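PDB 1V9N: malate dehydrogenase from Pyrococcus horikoshii, which catalyses the NAD-dependent interconversion of (S)-malate and oxaloacetate, working as a homodimer of the LDH2/MDH2 oxidoreductase family. Local coordinates for residues E162-A174 / L182-K194. Numbering follows the deposited sequence.
Sequences ERILGTNPIALAA and LLDMATSVVPIGK. With NDP (NADPH dihydro-nicotinamide-adenine-dinucleotide phosphate), chain B.
I170 and M185 (selenomethionine here) form a hydrogen-bonded antiparallel pair, I170 N reaching M185 O at 2.8 Å and M185 N returning to I170 O; L172 and L183 repeat the arrangement, giving a beta hairpin whose strands run almost exactly antiparallel. Beyond the strands the pairing continues irregularly: T187 N donates to T167 O. T187 OG1, turned between its own backbone N and carbonyl carbon (chi1 47°), lies above the carbonyl plane of N168 and donates to N168 O at 2.8 Å. A water bonded to G166 O also donates to this hydroxyl.

Apolar contacts are modest. The CD1 tip of I170 meets T187 CG2 at 3.8 Å, the two side chains crossing at about a right angle, while A173 CB rests on L182 CD1. In a methyl-to-hydroxyl contact, T167 CG2 packs beside S188 OG, which donates forward to V190 O.

The edge strand and the turns beyond it form part of the NADPH pocket. The cofactor lies along the outer edge of 182-185, where D184 N donates to O3B and A186 N points almost straight (175°) at phosphate oxygen O1N, 2.8 Å away. D184 OD2 accepts from nicotinamide-ribose O3D at 2.7 Å; OD1 faces O2D at a suspiciously short, doubtful distance. Against the nicotinamide, P169 CD approaches C4N at 3.6 Å and T167 OG1 comes to 3.2 Å from C5N.

The hairpin forms one end of the chain's mixed sheet, with 170-174 bonded on its other edge to strand 144-149. Helix 132-139 packs on A171, A173 and L182; helix 242-258 meets I170, and M251 of the second subunit touches L172.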
ATOM      1  N   GLU A 162     -22.905  -0.574  -4.030  1.00 37.77           N
ATOM      2  CA  GLU A 162     -23.163  -0.789  -2.605  1.00 36.68           C
ATOM      3  C   GLU A 162     -21.988  -0.392  -1.721  1.00 35.68           C
ATOM      4  O   GLU A 162     -20.837  -0.458  -2.146  1.00 35.72           O
ATOM      5  CB  GLU A 162     -23.442  -2.260  -2.321  1.00 37.03           C
ATOM      6  CG  GLU A 162     -24.739  -2.815  -2.833  1.00 40.99           C
ATOM      7  CD  GLU A 162     -24.957  -4.225  -2.320  1.00 43.15           C
ATOM      8  OE1 GLU A 162     -24.985  -4.405  -1.082  1.00 46.41           O
ATOM      9  OE2 GLU A 162     -25.087  -5.152  -3.143  1.00 44.04           O
ATOM     10  N   ARG A 163     -22.287   0.012  -0.490  1.00 34.12           N
ATOM     11  CA  ARG A 163     -21.243   0.346   0.469  1.00 33.99           C
ATOM     12  C   ARG A 163     -20.811  -1.021   0.985  1.00 32.87           C
ATOM     13  O   ARG A 163     -21.535  -1.647   1.755  1.00 31.60           O
ATOM     14  CB  ARG A 163     -21.788   1.134   1.660  1.00 34.70           C
ATOM     15  CG  ARG A 163     -22.269   2.542   1.397  1.00 38.40           C
ATOM     16  CD  ARG A 163     -22.626   3.179   2.734  1.00 40.15           C
ATOM     17  NE  ARG A 163     -23.125   4.545   2.612  1.00 43.97           N
ATOM     18  CZ  ARG A 163     -23.472   5.301   3.649  1.00 45.44           C
ATOM     19  NH1 ARG A 163     -23.374   4.822   4.885  1.00 44.10           N
ATOM     20  NH2 ARG A 163     -23.916   6.535   3.455  1.00 47.67           N
ATOM     21  N   ILE A 164     -19.648  -1.497   0.563  1.00 32.16           N
ATOM     22  CA  ILE A 164     -19.196  -2.802   1.026  1.00 31.53           C
ATOM     23  C   ILE A 164     -17.781  -2.805   1.577  1.00 28.81           C
ATOM     24  O   ILE A 164     -17.472  -3.588   2.473  1.00 25.71           O
ATOM     25  CB  ILE A 164     -19.334  -3.864  -0.095  1.00 34.40           C
ATOM     26  CG1 ILE A 164     -20.778  -4.369  -0.122  1.00 35.43           C
ATOM     27  CG2 ILE A 164     -18.355  -5.014   0.118  1.00 35.77           C
ATOM     28  CD1 ILE A 164     -20.990  -5.584  -0.973  1.00 38.32           C
ATOM     29  N   LEU A 165     -16.932  -1.927   1.052  1.00 27.26           N
ATOM     30  CA  LEU A 165     -15.544  -1.842   1.498  1.00 25.05           C
ATOM     31  C   LEU A 165     -15.348  -0.713   2.510  1.00 24.23           C
ATOM     32  O   LEU A 165     -16.099   0.267   2.519  1.00 22.87           O
ATOM     33  CB  LEU A 165     -14.625  -1.604   0.297  1.00 25.47           C
ATOM     34  CG  LEU A 165     -14.759  -2.578  -0.880  1.00 25.27           C
ATOM     35  CD1 LEU A 165     -13.867  -2.110  -2.013  1.00 25.04           C
ATOM     36  CD2 LEU A 165     -14.383  -3.984  -0.443  1.00 25.33           C
ATOM     37  N   GLY A 166     -14.330  -0.846   3.355  1.00 22.31           N
ATOM     38  CA  GLY A 166     -14.059   0.189   4.335  1.00 21.74           C
ATOM     39  C   GLY A 166     -13.102   1.227   3.778  1.00 21.26           C
ATOM     40  O   GLY A 166     -12.497   1.013   2.728  1.00 22.18           O
ATOM     41  N   THR A 167     -12.970   2.356   4.465  1.00 21.20           N
ATOM     42  CA  THR A 167     -12.061   3.404   4.025  1.00 20.89           C
ATOM     43  C   THR A 167     -10.623   2.990   4.353  1.00 20.09           C
ATOM     44  O   THR A 167      -9.656   3.678   4.018  1.00 19.78           O
ATOM     45  CB  THR A 167     -12.425   4.749   4.673  1.00 20.04           C
ATOM     46  OG1 THR A 167     -12.710   4.557   6.064  1.00 20.66           O
ATOM     47  CG2 THR A 167     -13.655   5.337   3.986  1.00 18.96           C
ATOM     48  N   ASN A 168     -10.527   1.842   5.013  1.00 17.82           N
ATOM     49  CA  ASN A 168      -9.280   1.177   5.386  1.00 18.69           C
ATOM     50  C   ASN A 168      -7.989   1.926   5.080  1.00 17.65           C
ATOM     51  O   ASN A 168      -7.399   1.764   4.015  1.00 19.06           O
ATOM     52  CB  ASN A 168      -9.271  -0.189   4.707  1.00 17.41           C
ATOM     53  CG  ASN A 168     -10.548  -0.961   4.969  1.00 16.73           C
ATOM     54  OD1 ASN A 168     -11.360  -0.558   5.804  1.00 18.84           O
ATOM     55  ND2 ASN A 168     -10.731  -2.074   4.275  1.00 14.15           N
ATOM     56  N   PRO A 169      -7.512   2.727   6.042  1.00 17.74           N
ATOM     57  CA  PRO A 169      -6.286   3.499   5.850  1.00 18.50           C
ATOM     58  C   PRO A 169      -4.998   2.694   5.942  1.00 19.07           C
ATOM     59  O   PRO A 169      -4.977   1.566   6.445  1.00 18.12           O
ATOM     60  CB  PRO A 169      -6.386   4.558   6.946  1.00 18.85           C
ATOM     61  CG  PRO A 169      -6.985   3.781   8.077  1.00 18.84           C
ATOM     62  CD  PRO A 169      -8.078   2.958   7.384  1.00 15.99           C
ATOM     63  N   ILE A 170      -3.930   3.297   5.430  1.00 17.86           N
ATOM     64  CA  ILE A 170      -2.595   2.724   5.451  1.00 18.54           C
ATOM     65  C   ILE A 170      -1.665   3.821   5.937  1.00 18.39           C
ATOM     66  O   ILE A 170      -1.722   4.949   5.446  1.00 18.49           O
ATOM     67  CB  ILE A 170      -2.118   2.301   4.051  1.00 21.37           C
ATOM     68  CG1 ILE A 170      -2.985   1.160   3.521  1.00 22.51           C
ATOM     69  CG2 ILE A 170      -0.646   1.900   4.115  1.00 22.49           C
ATOM     70  CD1 ILE A 170      -2.660   0.756   2.090  1.00 24.99           C
ATOM     71  N   ALA A 171      -0.812   3.500   6.902  1.00 16.18           N
ATOM     72  CA  ALA A 171       0.124   4.485   7.417  1.00 15.61           C
ATOM     73  C   ALA A 171       1.529   3.910   7.544  1.00 15.75           C
ATOM     74  O   ALA A 171       1.702   2.759   7.950  1.00 14.35           O
ATOM     75  CB  ALA A 171      -0.349   5.000   8.773  1.00 14.80           C
ATOM     76  N   LEU A 172       2.520   4.715   7.175  1.00 14.50           N
ATOM     77  CA  LEU A 172       3.917   4.334   7.289  1.00 15.50           C
ATOM     78  C   LEU A 172       4.692   5.531   7.805  1.00 15.68           C
ATOM     79  O   LEU A 172       4.595   6.638   7.266  1.00 16.47           O
ATOM     80  CB  LEU A 172       4.505   3.885   5.943  1.00 16.56           C
ATOM     81  CG  LEU A 172       5.961   3.381   6.040  1.00 16.76           C
ATOM     82  CD1 LEU A 172       6.231   2.394   4.919  1.00 18.51           C
ATOM     83  CD2 LEU A 172       6.946   4.548   5.985  1.00 14.03           C
ATOM     84  N   ALA A 173       5.454   5.304   8.864  1.00 13.52           N
ATOM     85  CA  ALA A 173       6.264   6.355   9.452  1.00 14.24           C
ATOM     86  C   ALA A 173       7.701   5.862   9.485  1.00 14.36           C
ATOM     87  O   ALA A 173       7.957   4.692   9.767  1.00 13.75           O
ATOM     88  CB  ALA A 173       5.780   6.666  10.864  1.00 13.86           C
ATOM     89  N   ALA A 174       8.637   6.747   9.171  1.00 13.18           N
ATOM     90  CA  ALA A 174      10.047   6.393   9.198  1.00 14.98           C
ATOM     91  C   ALA A 174      10.812   7.567   9.794  1.00 16.82           C
ATOM     92  O   ALA A 174      10.467   8.720   9.555  1.00 19.45           O
ATOM     93  CB  ALA A 174      10.543   6.104   7.790  1.00 14.82           C
ATOM     94  N   LEU A 182       5.818  10.704   7.429  1.00 20.07           N
ATOM     95  CA  LEU A 182       4.565  10.102   7.860  1.00 21.23           C
ATOM     96  C   LEU A 182       3.468  10.107   6.814  1.00 22.33           C
ATOM     97  O   LEU A 182       2.858  11.141   6.535  1.00 21.90           O
ATOM     98  CB  LEU A 182       4.049  10.792   9.129  1.00 21.13           C
ATOM     99  CG  LEU A 182       2.656  10.367   9.630  1.00 25.20           C
ATOM    100  CD1 LEU A 182       2.643   8.875   9.984  1.00 22.86           C
ATOM    101  CD2 LEU A 182       2.271  11.222  10.846  1.00 18.52           C
ATOM    102  N   LEU A 183       3.244   8.944   6.217  1.00 20.15           N
ATOM    103  CA  LEU A 183       2.180   8.778   5.246  1.00 19.23           C
ATOM    104  C   LEU A 183       1.035   8.215   6.081  1.00 19.13           C
ATOM    105  O   LEU A 183       1.238   7.295   6.874  1.00 16.05           O
ATOM    106  CB  LEU A 183       2.578   7.767   4.167  1.00 18.65           C
ATOM    107  CG  LEU A 183       1.474   7.301   3.204  1.00 18.78           C
ATOM    108  CD1 LEU A 183       0.929   8.500   2.426  1.00 16.25           C
ATOM    109  CD2 LEU A 183       2.037   6.261   2.243  1.00 16.90           C
ATOM    110  N   ASP A 184      -0.151   8.787   5.930  1.00 18.64           N
ATOM    111  CA  ASP A 184      -1.324   8.316   6.658  1.00 20.46           C
ATOM    112  C   ASP A 184      -2.502   8.673   5.766  1.00 20.12           C
ATOM    113  O   ASP A 184      -2.918   9.825   5.714  1.00 20.84           O
ATOM    114  CB  ASP A 184      -1.436   9.009   8.022  1.00 19.66           C
ATOM    115  CG  ASP A 184      -2.523   8.401   8.886  1.00 20.74           C
ATOM    116  OD1 ASP A 184      -3.138   7.411   8.427  1.00 18.60           O
ATOM    117  OD2 ASP A 184      -2.763   8.899  10.008  1.00 16.89           O
HETATM  118  N   MSE A 185      -3.039   7.670   5.075  1.00 20.76           N
HETATM  119  CA  MSE A 185      -4.112   7.885   4.112  1.00 21.79           C
HETATM  120  C   MSE A 185      -5.195   6.816   4.054  1.00 22.97           C
HETATM  121  O   MSE A 185      -4.921   5.624   4.206  1.00 22.14           O
HETATM  122  CB  MSE A 185      -3.488   7.965   2.721  1.00 21.24           C
HETATM  123  CG  MSE A 185      -2.580   6.754   2.468  1.00 22.90           C
HETATM  124 SE   MSE A 185      -1.996   6.413   0.670  1.00 29.78          SE
HETATM  125  CE  MSE A 185      -3.482   5.319   0.082  1.00 22.77           C
ATOM    126  N   ALA A 186      -6.427   7.243   3.802  1.00 21.75           N
ATOM    127  CA  ALA A 186      -7.522   6.299   3.643  1.00 21.07           C
ATOM    128  C   ALA A 186      -7.331   5.795   2.212  1.00 20.49           C
ATOM    129  O   ALA A 186      -6.800   6.522   1.373  1.00 19.39           O
ATOM    130  CB  ALA A 186      -8.849   7.006   3.775  1.00 19.88           C
ATOM    131  N   THR A 187      -7.738   4.564   1.926  1.00 19.80           N
ATOM    132  CA  THR A 187      -7.584   4.032   0.578  1.00 20.04           C
ATOM    133  C   THR A 187      -8.734   4.464  -0.334  1.00 21.38           C
ATOM    134  O   THR A 187      -8.812   4.067  -1.503  1.00 18.32           O
ATOM    135  CB  THR A 187      -7.453   2.488   0.592  1.00 17.86           C
ATOM    136  OG1 THR A 187      -8.462   1.920   1.432  1.00 17.54           O
ATOM    137  CG2 THR A 187      -6.083   2.087   1.122  1.00 20.90           C
ATOM    138  N   SER A 188      -9.626   5.278   0.215  1.00 21.84           N
ATOM    139  CA  SER A 188     -10.745   5.823  -0.541  1.00 25.09           C
ATOM    140  C   SER A 188     -10.278   7.234  -0.880  1.00 27.30           C
ATOM    141  O   SER A 188      -9.307   7.715  -0.285  1.00 27.25           O
ATOM    142  CB  SER A 188     -12.010   5.873   0.327  1.00 25.62           C
ATOM    143  OG  SER A 188     -11.793   6.629   1.509  1.00 25.41           O
ATOM    144  N   VAL A 189     -10.931   7.901  -1.828  1.00 28.42           N
ATOM    145  CA  VAL A 189     -10.500   9.256  -2.168  1.00 30.79           C
ATOM    146  C   VAL A 189     -10.471  10.090  -0.888  1.00 31.60           C
ATOM    147  O   VAL A 189      -9.515  10.821  -0.640  1.00 32.90           O
ATOM    148  CB  VAL A 189     -11.438   9.933  -3.199  1.00 32.19           C
ATOM    149  CG1 VAL A 189     -10.900  11.323  -3.548  1.00 32.22           C
ATOM    150  CG2 VAL A 189     -11.540   9.084  -4.457  1.00 29.21           C
ATOM    151  N   VAL A 190     -11.514   9.967  -0.072  1.00 32.38           N
ATOM    152  CA  VAL A 190     -11.585  10.700   1.191  1.00 35.17           C
ATOM    153  C   VAL A 190     -12.291   9.875   2.260  1.00 36.34           C
ATOM    154  O   VAL A 190     -13.010   8.928   1.951  1.00 35.34           O
ATOM    155  CB  VAL A 190     -12.345  12.040   1.040  1.00 36.48           C
ATOM    156  CG1 VAL A 190     -11.667  12.903  -0.009  1.00 36.79           C
ATOM    157  CG2 VAL A 190     -13.803  11.781   0.664  1.00 36.65           C
ATOM    158  N   PRO A 191     -12.081  10.220   3.538  1.00 38.94           N
ATOM    159  CA  PRO A 191     -12.712   9.504   4.652  1.00 41.08           C
ATOM    160  C   PRO A 191     -14.160   9.963   4.775  1.00 43.26           C
ATOM    161  O   PRO A 191     -14.483  11.099   4.424  1.00 42.67           O
ATOM    162  CB  PRO A 191     -11.893   9.944   5.866  1.00 41.62           C
ATOM    163  CG  PRO A 191     -10.621  10.463   5.281  1.00 41.07           C
ATOM    164  CD  PRO A 191     -11.065  11.156   4.039  1.00 40.79           C
ATOM    165  N   ILE A 192     -15.034   9.091   5.268  1.00 45.67           N
ATOM    166  CA  ILE A 192     -16.430   9.478   5.427  1.00 47.08           C
ATOM    167  C   ILE A 192     -16.463  10.582   6.477  1.00 48.90           C
ATOM    168  O   ILE A 192     -17.234  11.534   6.374  1.00 50.16           O
ATOM    169  CB  ILE A 192     -17.306   8.295   5.899  1.00 46.25           C
ATOM    170  CG1 ILE A 192     -18.784   8.673   5.790  1.00 45.42           C
ATOM    171  CG2 ILE A 192     -16.974   7.928   7.338  1.00 46.23           C
ATOM    172  CD1 ILE A 192     -19.229   8.998   4.381  1.00 43.77           C
ATOM    173  N   GLY A 193     -15.597  10.450   7.478  1.00 50.20           N
ATOM    174  CA  GLY A 193     -15.524  11.437   8.535  1.00 51.58           C
ATOM    175  C   GLY A 193     -15.252  12.838   8.018  1.00 52.16           C
ATOM    176  O   GLY A 193     -15.446  13.810   8.742  1.00 52.39           O
ATOM    177  N   LYS A 194     -14.794  12.950   6.773  1.00 52.50           N
ATOM    178  CA  LYS A 194     -14.515  14.260   6.202  1.00 53.28           C
ATOM    179  C   LYS A 194     -15.812  14.999   5.916  1.00 53.33           C
ATOM    180  O   LYS A 194     -16.025  16.100   6.416  1.00 52.56           O
ATOM    181  CB  LYS A 194     -13.702  14.142   4.907  1.00 54.09           C
ATOM    182  CG  LYS A 194     -13.577  15.466   4.152  1.00 54.93           C
ATOM    183  CD  LYS A 194     -12.523  15.421   3.053  1.00 55.58           C
ATOM    184  CE  LYS A 194     -11.114  15.419   3.634  1.00 56.43           C
ATOM    185  NZ  LYS A 194     -10.061  15.442   2.575  1.00 56.91           N
TER
HETATM  186  PA  NDP B 401      -5.107  13.218   3.525  1.00 27.15           P
HETATM  187  O1A NDP B 401      -5.371  14.302   4.440  1.00 29.38           O
HETATM  188  O2A NDP B 401      -5.495  13.252   2.072  1.00 28.04           O
HETATM  189  O5B NDP B 401      -3.504  12.886   3.636  1.00 28.10           O
HETATM  190  C5B NDP B 401      -2.902  11.826   2.871  1.00 26.61           C
HETATM  191  C4B NDP B 401      -1.416  11.814   3.279  1.00 25.06           C
HETATM  192  O4B NDP B 401      -0.764  12.634   2.292  1.00 26.29           O
HETATM  193  C3B NDP B 401      -1.034  12.387   4.615  1.00 25.38           C
HETATM  194  O3B NDP B 401       0.044  11.568   5.160  1.00 21.60           O
HETATM  195  C2B NDP B 401      -0.569  13.779   4.373  1.00 23.71           C
HETATM  196  O2B NDP B 401       0.332  14.358   5.333  1.00 23.34           O
HETATM  197  C1B NDP B 401      -0.046  13.660   2.975  1.00 25.55           C
HETATM  198  N9A NDP B 401      -0.210  14.875   2.131  1.00 29.54           N
HETATM  199  C8A NDP B 401      -1.293  15.799   2.076  1.00 29.06           C
HETATM  200  N7A NDP B 401      -1.071  16.732   1.179  1.00 30.72           N
HETATM  201  C5A NDP B 401       0.146  16.458   0.623  1.00 30.65           C
HETATM  202  C6A NDP B 401       0.952  17.063  -0.394  1.00 31.23           C
HETATM  203  N6A NDP B 401       0.523  18.161  -1.027  1.00 31.29           N
HETATM  204  N1A NDP B 401       2.171  16.511  -0.723  1.00 30.98           N
HETATM  205  C2A NDP B 401       2.618  15.382  -0.083  1.00 29.37           C
HETATM  206  N3A NDP B 401       1.932  14.736   0.883  1.00 28.90           N
HETATM  207  C4A NDP B 401       0.692  15.327   1.195  1.00 30.06           C
HETATM  208  O3  NDP B 401      -5.615  11.826   4.049  1.00 29.05           O
HETATM  209  PN  NDP B 401      -6.991  11.112   4.387  1.00 28.90           P
HETATM  210  O1N NDP B 401      -7.053   9.958   3.496  1.00 27.75           O
HETATM  211  O2N NDP B 401      -7.996  12.211   4.184  1.00 31.25           O
HETATM  212  O5D NDP B 401      -6.769  10.736   5.917  1.00 27.80           O
HETATM  213  C5D NDP B 401      -7.788  10.944   6.934  1.00 29.72           C
HETATM  214  C4D NDP B 401      -7.268  10.463   8.343  1.00 28.48           C
HETATM  215  O4D NDP B 401      -8.260   9.597   8.865  1.00 29.86           O
HETATM  216  C3D NDP B 401      -5.955   9.642   8.367  1.00 27.84           C
HETATM  217  O3D NDP B 401      -5.170  10.094   9.479  1.00 27.28           O
HETATM  218  C2D NDP B 401      -6.386   8.189   8.468  1.00 27.69           C
HETATM  219  O2D NDP B 401      -5.406   7.400   9.109  1.00 24.57           O
HETATM  220  C1D NDP B 401      -7.722   8.329   9.243  1.00 27.73           C
HETATM  221  N1N NDP B 401      -8.722   7.273   8.928  1.00 25.33           N
HETATM  222  C2N NDP B 401      -9.065   6.391   9.991  1.00 24.99           C
HETATM  223  C3N NDP B 401     -10.050   5.361   9.695  1.00 25.12           C
HETATM  224  C7N NDP B 401     -10.454   4.426  10.751  1.00 24.05           C
HETATM  225  O7N NDP B 401     -11.289   3.530  10.578  1.00 24.91           O
HETATM  226  N7N NDP B 401      -9.905   4.514  11.993  1.00 24.05           N
HETATM  227  C4N NDP B 401     -10.603   5.308   8.379  1.00 27.27           C
HETATM  228  C5N NDP B 401     -10.249   6.177   7.356  1.00 26.71           C
HETATM  229  C6N NDP B 401      -9.309   7.169   7.626  1.00 26.04           C
HETATM  230  P2B NDP B 401      -0.050  15.355   6.461  1.00 26.07           P
HETATM  231  O1X NDP B 401       1.060  16.320   6.410  1.00 25.43           O
HETATM  232  O2X NDP B 401      -0.099  14.643   7.775  1.00 24.13           O
HETATM  233  O3X NDP B 401      -1.392  16.007   6.142  1.00 24.43           O
HETATM  234  O   HOH W   1     -11.312   2.095   0.704  1.00 34.98           O
HETATM  235  O   HOH W   2     -14.030   7.033   6.960  1.00 29.30           O